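Long-range contacts in thiamine phosphate pyrophosphorylase (PDB 3CEU), which probably makes thiamine phosphate by joining the pyrimidine and thiazole precursors with release of diphosphate, a step in thiamine diphosphate biosynthesis: residues 59-64 against 77-82; 28-33 against 55-60. All blocks are in the same frame, centred on the assembly; numbering follows the deposited sequence.

Contact 1: 59-64 against 77-82; sequences THEHFY and NARNPS
Asn-77 holds CG between its backbone N and carbonyl carbon (chi1 65°), and from there its amide reaches across to the backbone of His-60. ND2 donates to His-60 O at 2.9 Å. The acceptor lies in the amide plane, and the N-H falls on a lone pair of the carbonyl. The same ND2 also bonds to His-75 O, and it packs 3.4 Å from His-60 CB. The other end of the amide faces its own loop. OD1 accepts from Asn-80 N at 3.2 Å, from above its carbonyl plane, which makes an Asx motif. With both ends bonded, the amide is held against rotation. The two segments are loops that follow neighbouring strands, 57-59 and 73-75, of a TIM barrel, so the contact joins consecutive loops at the C-terminal ends of the strands. Phe-63 meets the 77-82 loop beside Asn-80. Its CG lies anti to the carbonyl carbon (chi1 -68°), and its CZ rests 3.5 Å from Asn-80 CB. Ser-82 O meets the edge of this ring in its plane, 3.4 Å from Phe-63 CE1. Across the two loops, Glu-61 and Arg-79 form a long salt bridge, with OE1 3.9 Å from NH2. OE1 lies at the edge of the guanidinium, near its plane. The second carboxylate oxygen of Glu-61, OE2, accepts from Lys-34 N.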
ATOM      1  N   THR A  59      -7.983   1.688   5.023  1.00 17.57           N
ATOM      2  CA  THR A  59      -8.474   0.362   5.431  1.00 15.37           C
ATOM      3  C   THR A  59      -9.302  -0.345   4.366  1.00 17.77           C
ATOM      4  O   THR A  59     -10.089   0.284   3.660  1.00 16.76           O
ATOM      5  CB  THR A  59      -9.331   0.446   6.716  1.00 17.05           C
ATOM      6  OG1 THR A  59      -9.834  -0.855   7.034  1.00 12.41           O
ATOM      7  CG2 THR A  59     -10.495   1.406   6.542  1.00  8.44           C
ATOM      8  N   HIS A  60      -9.120  -1.655   4.261  1.00 13.46           N
ATOM      9  CA  HIS A  60      -9.853  -2.446   3.291  1.00 19.58           C
ATOM     10  C   HIS A  60     -11.085  -3.101   3.911  1.00 14.89           C
ATOM     11  O   HIS A  60     -11.885  -3.726   3.219  1.00 15.28           O
ATOM     12  CB  HIS A  60      -8.960  -3.539   2.685  1.00 12.24           C
ATOM     13  CG  HIS A  60      -7.814  -3.011   1.880  1.00 18.20           C
ATOM     14  ND1 HIS A  60      -7.327  -3.660   0.764  1.00 13.59           N
ATOM     15  CD2 HIS A  60      -7.043  -1.908   2.039  1.00 16.55           C
ATOM     16  CE1 HIS A  60      -6.308  -2.979   0.271  1.00 22.05           C
ATOM     17  NE2 HIS A  60      -6.114  -1.912   1.028  1.00 21.06           N
ATOM     18  N   GLU A  61     -11.244  -2.958   5.216  1.00 14.10           N
ATOM     19  CA  GLU A  61     -12.390  -3.562   5.876  1.00 14.20           C
ATOM     20  C   GLU A  61     -13.016  -2.598   6.861  1.00 11.11           C
ATOM     21  O   GLU A  61     -12.420  -1.580   7.199  1.00 17.02           O
ATOM     22  CB  GLU A  61     -11.961  -4.856   6.591  1.00 20.76           C
ATOM     23  CG  GLU A  61     -11.712  -6.061   5.654  1.00 22.73           C
ATOM     24  CD  GLU A  61     -10.360  -6.035   4.944  1.00 25.29           C
ATOM     25  OE1 GLU A  61     -10.232  -6.692   3.881  1.00 26.46           O
ATOM     26  OE2 GLU A  61      -9.428  -5.378   5.456  1.00 22.54           O
ATOM     27  N   HIS A  62     -14.228  -2.906   7.308  1.00 16.03           N
ATOM     28  CA  HIS A  62     -14.908  -2.061   8.283  1.00 13.09           C
ATOM     29  C   HIS A  62     -14.627  -0.595   8.017  1.00 13.90           C
ATOM     30  O   HIS A  62     -13.880   0.066   8.751  1.00 15.00           O
ATOM     31  CB  HIS A  62     -14.441  -2.442   9.680  1.00 15.37           C
ATOM     32  CG  HIS A  62     -14.561  -3.904   9.958  1.00 21.83           C
ATOM     33  ND1 HIS A  62     -15.748  -4.591   9.812  1.00 15.42           N
ATOM     34  CD2 HIS A  62     -13.642  -4.819  10.348  1.00 23.84           C
ATOM     35  CE1 HIS A  62     -15.554  -5.865  10.099  1.00 24.81           C
ATOM     36  NE2 HIS A  62     -14.284  -6.030  10.427  1.00 20.82           N
ATOM     37  N   PHE A  63     -15.241  -0.103   6.955  1.00  8.62           N
ATOM     38  CA  PHE A  63     -15.078   1.272   6.536  1.00 11.85           C
ATOM     39  C   PHE A  63     -15.495   2.286   7.599  1.00 14.03           C
ATOM     40  O   PHE A  63     -15.057   3.433   7.567  1.00 16.06           O
ATOM     41  CB  PHE A  63     -15.852   1.490   5.227  1.00 14.04           C
ATOM     42  CG  PHE A  63     -15.270   0.750   4.035  1.00 11.17           C
ATOM     43  CD1 PHE A  63     -16.061   0.464   2.927  1.00  6.42           C
ATOM     44  CD2 PHE A  63     -13.927   0.383   4.004  1.00  8.37           C
ATOM     45  CE1 PHE A  63     -15.528  -0.162   1.800  1.00  9.41           C
ATOM     46  CE2 PHE A  63     -13.380  -0.246   2.879  1.00 15.15           C
ATOM     47  CZ  PHE A  63     -14.185  -0.521   1.773  1.00 11.28           C
ATOM     48  N   TYR A  64     -16.310   1.870   8.561  1.00 10.15           N
ATOM     49  CA  TYR A  64     -16.736   2.808   9.588  1.00 16.58           C
ATOM     50  C   TYR A  64     -15.530   3.271  10.413  1.00 22.10           C
ATOM     51  O   TYR A  64     -15.564   4.334  11.033  1.00 26.89           O
ATOM     52  CB  TYR A  64     -17.768   2.170  10.512  1.00 18.83           C
ATOM     53  CG  TYR A  64     -17.157   1.355  11.628  1.00 26.91           C
ATOM     54  CD1 TYR A  64     -16.717   0.046  11.411  1.00 30.08           C
ATOM     55  CD2 TYR A  64     -16.994   1.903  12.900  1.00 24.64           C
ATOM     56  CE1 TYR A  64     -16.127  -0.692  12.436  1.00 21.01           C
ATOM     57  CE2 TYR A  64     -16.411   1.176  13.922  1.00 14.45           C
ATOM     58  CZ  TYR A  64     -15.982  -0.115  13.685  1.00 15.95           C
ATOM     59  OH  TYR A  64     -15.402  -0.816  14.708  1.00 25.05           O
ATOM     60  N   ASN A  77     -12.880  -3.097  -2.368  1.00 23.63           N
ATOM     61  CA  ASN A  77     -12.393  -4.396  -2.803  1.00 19.01           C
ATOM     62  C   ASN A  77     -13.517  -5.418  -2.868  1.00 18.28           C
ATOM     63  O   ASN A  77     -14.646  -5.134  -2.475  1.00 23.33           O
ATOM     64  CB  ASN A  77     -11.271  -4.868  -1.874  1.00 16.79           C
ATOM     65  CG  ASN A  77     -11.747  -5.114  -0.461  1.00 18.59           C
ATOM     66  OD1 ASN A  77     -12.372  -6.138  -0.171  1.00 17.53           O
ATOM     67  ND2 ASN A  77     -11.462  -4.173   0.428  1.00 12.11           N
ATOM     68  N   ALA A  78     -13.203  -6.604  -3.374  1.00 23.06           N
ATOM     69  CA  ALA A  78     -14.191  -7.664  -3.535  1.00 23.12           C
ATOM     70  C   ALA A  78     -15.114  -7.841  -2.336  1.00 21.56           C
ATOM     71  O   ALA A  78     -16.338  -7.860  -2.488  1.00 27.34           O
ATOM     72  CB  ALA A  78     -13.495  -8.979  -3.853  1.00 15.04           C
ATOM     73  N   ARG A  79     -14.538  -7.960  -1.149  1.00 14.79           N
ATOM     74  CA  ARG A  79     -15.343  -8.158   0.046  1.00 16.80           C
ATOM     75  C   ARG A  79     -16.068  -6.883   0.479  1.00 17.37           C
ATOM     76  O   ARG A  79     -17.140  -6.947   1.082  1.00 11.47           O
ATOM     77  CB  ARG A  79     -14.459  -8.719   1.168  1.00 17.51           C
ATOM     78  CG  ARG A  79     -13.915 -10.126   0.848  1.00 19.42           C
ATOM     79  CD  ARG A  79     -12.720 -10.500   1.716  1.00 24.67           C
ATOM     80  NE  ARG A  79     -11.658  -9.508   1.575  1.00 37.46           N
ATOM     81  CZ  ARG A  79     -11.033  -9.244   0.431  1.00 35.29           C
ATOM     82  NH1 ARG A  79     -11.354  -9.908  -0.677  1.00 42.36           N
ATOM     83  NH2 ARG A  79     -10.100  -8.299   0.382  1.00 32.35           N
ATOM     84  N   ASN A  80     -15.499  -5.727   0.149  1.00 14.03           N
ATOM     85  CA  ASN A  80     -16.126  -4.454   0.502  1.00 13.16           C
ATOM     86  C   ASN A  80     -16.096  -3.573  -0.741  1.00  9.91           C
ATOM     87  O   ASN A  80     -15.309  -2.638  -0.841  1.00 15.81           O
ATOM     88  CB  ASN A  80     -15.379  -3.813   1.666  1.00 23.05           C
ATOM     89  CG  ASN A  80     -15.181  -4.786   2.831  1.00 25.76           C
ATOM     90  OD1 ASN A  80     -14.275  -5.625   2.802  1.00 32.98           O
ATOM     91  ND2 ASN A  80     -16.038  -4.692   3.847  1.00  7.22           N
ATOM     92  N   PRO A  81     -16.985  -3.869  -1.712  1.00 17.42           N
ATOM     93  CA  PRO A  81     -17.114  -3.164  -2.992  1.00 13.11           C
ATOM     94  C   PRO A  81     -17.703  -1.761  -3.021  1.00 15.78           C
ATOM     95  O   PRO A  81     -17.686  -1.115  -4.067  1.00 11.37           O
ATOM     96  CB  PRO A  81     -17.939  -4.132  -3.825  1.00 11.64           C
ATOM     97  CG  PRO A  81     -18.860  -4.715  -2.821  1.00 12.18           C
ATOM     98  CD  PRO A  81     -17.954  -4.983  -1.642  1.00 16.41           C
ATOM     99  N   SER A  82     -18.208  -1.263  -1.903  1.00 13.81           N
ATOM    100  CA  SER A  82     -18.778   0.069  -1.963  1.00 21.86           C
ATOM    101  C   SER A  82     -18.575   0.910  -0.730  1.00 18.21           C
ATOM    102  O   SER A  82     -18.589   0.415   0.393  1.00 16.76           O
ATOM    103  CB  SER A  82     -20.265  -0.038  -2.298  1.00 23.31           C
ATOM    104  OG  SER A  82     -20.846  -1.142  -1.626  1.00 29.68           O
TER

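Contact 2: 28-33 against 55-60; sequences DILHLR and RRIVTH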
ATOM      1  N   ASP A  28       5.137   6.440   3.855  1.00 18.38           N
ATOM      2  CA  ASP A  28       4.146   7.321   3.260  1.00 22.89           C
ATOM      3  C   ASP A  28       2.733   6.887   3.649  1.00 23.39           C
ATOM      4  O   ASP A  28       2.052   7.581   4.403  1.00 17.86           O
ATOM      5  CB  ASP A  28       4.282   7.331   1.733  1.00 20.82           C
ATOM      6  CG  ASP A  28       5.602   7.934   1.256  1.00 36.11           C
ATOM      7  OD1 ASP A  28       5.806   9.166   1.427  1.00 46.57           O
ATOM      8  OD2 ASP A  28       6.442   7.178   0.701  1.00 41.27           O
ATOM      9  N   ILE A  29       2.312   5.726   3.150  1.00 22.30           N
ATOM     10  CA  ILE A  29       0.970   5.202   3.405  1.00 16.62           C
ATOM     11  C   ILE A  29       0.940   3.743   3.862  1.00 17.89           C
ATOM     12  O   ILE A  29       1.778   2.928   3.469  1.00 16.57           O
ATOM     13  CB  ILE A  29       0.086   5.336   2.130  1.00 15.71           C
ATOM     14  CG1 ILE A  29       0.006   6.805   1.707  1.00  8.90           C
ATOM     15  CG2 ILE A  29      -1.315   4.796   2.394  1.00 11.64           C
ATOM     16  CD1 ILE A  29      -0.734   7.037   0.393  1.00 12.23           C
ATOM     17  N   LEU A  30      -0.046   3.428   4.696  1.00 14.48           N
ATOM     18  CA  LEU A  30      -0.239   2.080   5.220  1.00 18.00           C
ATOM     19  C   LEU A  30      -1.628   1.613   4.828  1.00 18.89           C
ATOM     20  O   LEU A  30      -2.618   2.287   5.109  1.00 16.43           O
ATOM     21  CB  LEU A  30      -0.133   2.074   6.743  1.00  8.32           C
ATOM     22  CG  LEU A  30      -0.410   0.727   7.398  1.00  7.62           C
ATOM     23  CD1 LEU A  30       0.700  -0.249   7.041  1.00 16.15           C
ATOM     24  CD2 LEU A  30      -0.501   0.886   8.904  1.00 13.74           C
ATOM     25  N   HIS A  31      -1.690   0.462   4.170  1.00 25.43           N
ATOM     26  CA  HIS A  31      -2.960  -0.124   3.760  1.00 23.66           C
ATOM     27  C   HIS A  31      -3.300  -1.262   4.712  1.00 19.49           C
ATOM     28  O   HIS A  31      -2.663  -2.323   4.700  1.00 17.92           O
ATOM     29  CB  HIS A  31      -2.885  -0.639   2.317  1.00 21.48           C
ATOM     30  CG  HIS A  31      -3.348   0.358   1.300  1.00 20.71           C
ATOM     31  ND1 HIS A  31      -4.500   0.185   0.557  1.00 19.90           N
ATOM     32  CD2 HIS A  31      -2.850   1.563   0.934  1.00 18.87           C
ATOM     33  CE1 HIS A  31      -4.688   1.237  -0.216  1.00 27.04           C
ATOM     34  NE2 HIS A  31      -3.700   2.091  -0.007  1.00 20.35           N
ATOM     35  N   LEU A  32      -4.301  -1.013   5.551  1.00 13.32           N
ATOM     36  CA  LEU A  32      -4.761  -1.988   6.531  1.00 15.70           C
ATOM     37  C   LEU A  32      -5.681  -2.982   5.844  1.00 14.02           C
ATOM     38  O   LEU A  32      -6.802  -2.650   5.468  1.00 16.22           O
ATOM     39  CB  LEU A  32      -5.507  -1.277   7.669  1.00 11.57           C
ATOM     40  CG  LEU A  32      -6.098  -2.128   8.789  1.00 13.80           C
ATOM     41  CD1 LEU A  32      -5.012  -2.987   9.428  1.00 14.41           C
ATOM     42  CD2 LEU A  32      -6.740  -1.223   9.828  1.00  9.53           C
ATOM     43  N   ARG A  33      -5.194  -4.201   5.668  1.00 21.68           N
ATOM     44  CA  ARG A  33      -5.982  -5.246   5.028  1.00 20.60           C
ATOM     45  C   ARG A  33      -5.967  -6.502   5.892  1.00 17.41           C
ATOM     46  O   ARG A  33      -4.950  -7.188   5.999  1.00 14.47           O
ATOM     47  CB  ARG A  33      -5.425  -5.526   3.626  1.00 22.06           C
ATOM     48  CG  ARG A  33      -6.150  -6.591   2.810  1.00 15.12           C
ATOM     49  CD  ARG A  33      -5.632  -6.592   1.375  1.00 16.50           C
ATOM     50  NE  ARG A  33      -6.075  -7.741   0.590  1.00 20.11           N
ATOM     51  CZ  ARG A  33      -5.658  -8.997   0.775  1.00 27.21           C
ATOM     52  NH1 ARG A  33      -4.780  -9.291   1.728  1.00 13.41           N
ATOM     53  NH2 ARG A  33      -6.109  -9.966  -0.013  1.00 28.63           N
ATOM     54  N   ARG A  55      -3.905   9.457   9.744  1.00 17.27           N
ATOM     55  CA  ARG A  55      -4.251   9.967   8.417  1.00 19.42           C
ATOM     56  C   ARG A  55      -3.303   9.454   7.336  1.00 22.09           C
ATOM     57  O   ARG A  55      -3.249  10.009   6.240  1.00 19.45           O
ATOM     58  CB  ARG A  55      -4.253  11.497   8.387  1.00 21.93           C
ATOM     59  CG  ARG A  55      -2.877  12.139   8.293  1.00 33.13           C
ATOM     60  CD  ARG A  55      -2.389  12.521   9.669  1.00 38.14           C
ATOM     61  NE  ARG A  55      -1.761  13.838   9.670  1.00 39.47           N
ATOM     62  CZ  ARG A  55      -1.721  14.632  10.736  1.00 49.40           C
ATOM     63  NH1 ARG A  55      -2.272  14.238  11.881  1.00 35.39           N
ATOM     64  NH2 ARG A  55      -1.133  15.821  10.660  1.00 48.25           N
ATOM     65  N   ARG A  56      -2.558   8.397   7.651  1.00 19.40           N
ATOM     66  CA  ARG A  56      -1.615   7.793   6.707  1.00 16.97           C
ATOM     67  C   ARG A  56      -2.029   6.339   6.458  1.00 22.34           C
ATOM     68  O   ARG A  56      -1.347   5.603   5.747  1.00 19.58           O
ATOM     69  CB  ARG A  56      -0.202   7.808   7.294  1.00 21.36           C
ATOM     70  CG  ARG A  56       0.401   9.185   7.517  1.00 29.29           C
ATOM     71  CD  ARG A  56       1.125   9.668   6.279  1.00 37.94           C
ATOM     72  NE  ARG A  56       2.011  10.789   6.559  1.00 44.71           N
ATOM     73  CZ  ARG A  56       2.688  11.451   5.627  1.00 50.24           C
ATOM     74  NH1 ARG A  56       2.578  11.094   4.352  1.00 44.26           N
ATOM     75  NH2 ARG A  56       3.463  12.479   5.964  1.00 35.27           N
ATOM     76  N   ILE A  57      -3.151   5.942   7.054  1.00 18.25           N
ATOM     77  CA  ILE A  57      -3.675   4.583   6.939  1.00 19.17           C
ATOM     78  C   ILE A  57      -4.984   4.491   6.133  1.00 16.67           C
ATOM     79  O   ILE A  57      -5.896   5.288   6.332  1.00 12.30           O
ATOM     80  CB  ILE A  57      -3.928   3.992   8.355  1.00 15.46           C
ATOM     81  CG1 ILE A  57      -2.618   3.980   9.148  1.00 16.52           C
ATOM     82  CG2 ILE A  57      -4.515   2.587   8.250  1.00 20.06           C
ATOM     83  CD1 ILE A  57      -2.777   3.591  10.609  1.00  5.57           C
ATOM     84  N   VAL A  58      -5.052   3.521   5.224  1.00 13.95           N
ATOM     85  CA  VAL A  58      -6.239   3.277   4.413  1.00  8.35           C
ATOM     86  C   VAL A  58      -6.684   1.881   4.801  1.00 16.21           C
ATOM     87  O   VAL A  58      -5.848   0.978   4.913  1.00 14.35           O
ATOM     88  CB  VAL A  58      -5.919   3.291   2.903  1.00 15.44           C
ATOM     89  CG1 VAL A  58      -7.193   3.048   2.100  1.00  7.92           C
ATOM     90  CG2 VAL A  58      -5.286   4.620   2.496  1.00  5.92           C
ATOM     91  N   THR A  59      -7.983   1.688   5.023  1.00 17.57           N
ATOM     92  CA  THR A  59      -8.474   0.362   5.431  1.00 15.37           C
ATOM     93  C   THR A  59      -9.302  -0.345   4.366  1.00 17.77           C
ATOM     94  O   THR A  59     -10.089   0.284   3.660  1.00 16.76           O
ATOM     95  CB  THR A  59      -9.331   0.446   6.716  1.00 17.05           C
ATOM     96  OG1 THR A  59      -9.834  -0.855   7.034  1.00 12.41           O
ATOM     97  CG2 THR A  59     -10.495   1.406   6.542  1.00  8.44           C
ATOM     98  N   HIS A  60      -9.120  -1.655   4.261  1.00 13.46           N
ATOM     99  CA  HIS A  60      -9.853  -2.446   3.291  1.00 19.58           C
ATOM    100  C   HIS A  60     -11.085  -3.101   3.911  1.00 14.89           C
ATOM    101  O   HIS A  60     -11.885  -3.726   3.219  1.00 15.28           O
ATOM    102  CB  HIS A  60      -8.960  -3.539   2.685  1.00 12.24           C
ATOM    103  CG  HIS A  60      -7.814  -3.011   1.880  1.00 18.20           C
ATOM    104  ND1 HIS A  60      -7.327  -3.660   0.764  1.00 13.59           N
ATOM    105  CD2 HIS A  60      -7.043  -1.908   2.039  1.00 16.55           C
ATOM    106  CE1 HIS A  60      -6.308  -2.979   0.271  1.00 22.05           C
ATOM    107  NE2 HIS A  60      -6.114  -1.912   1.028  1.00 21.06           N
TER
HETATM  108  O   HOH W   1      -8.112  -5.963  -0.639  1.00 19.44           O
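His-31 ND1 and His-60 NE2 share a nearly straight hydrogen bond of 2.7 Å (168°), and either nitrogen could be the donor. The rings meet rim to rim, with their planes at 82°. His-31 NE2 bonds to Tyr-110 OH, so both its ring nitrogens have partners. At the other nitrogen of the His-60 ring, a water lies in the ring plane. The water oxygen is 2.8 Å from His-60 ND1 and accepts from Arg-33 NE. An alanine in place of His-60 would probably leave His-31 ND1 and this water without their imidazole partner and open a gap beside the Arg-33 chain. The backbones form a ladder of four bonds. Leu-30 N donates to Arg-56 O, Val-58 N to Leu-30 O, Leu-32 N to Val-58 O and His-60 N to Leu-32 O. This is the parallel pairing of strands 29-32 and 57-59, the second and third of the eight-stranded barrel. Helix 39-48 links them in a beta-alpha-beta unit. The side chains alternate between the two faces of the sheet. On the His-31 and Val-58 face, Val-58 CB sits over the centre of the His-31 ring, 3.9 Å from its centroid, in a CH-pi contact. Past the strand ends, Arg-33 CB lies over a face of the His-60 ring, offset toward the rim. With CG anti to the backbone N (chi1 -179°) and the chain extended to NE, Arg-33 carries CD to 3.4 Å from His-60 ND1. The face of Leu-30, Ile-57 and Leu-32 is mostly apolar, with Thr-59 at its end. Leu-30 and Ile-57 lie side by side, with CD2 3.8 Å from CG1. Ile-57 CG2 also meets Leu-32 CB at 4.0 Å, and Phe-23 of helix 15-24 packs on Leu-30 and Ile-57.

How the contacts relate
After strand 2-6 and helix 15-24, the chain enters strand 29-32, passes through helix 39-48 and returns in strand 57-59. Contact 2 closes this crossover. Contact 1 begins where contact 2 ends, since both include Thr-59 and His-60. From there the chain runs through helix 65-68 and strand 73-75 to 77-82, and contact 1 closes this second, shorter excursion. The two loops follow one another without nesting or crossing. Contact 2 lies in the barrel wall, and contact 1 joins the loops beyond its third and fourth strands. Their centres are about 12 Å apart. They also touch directly, as Glu-61 OE2 packs 3.5 Å from Arg-33 CA.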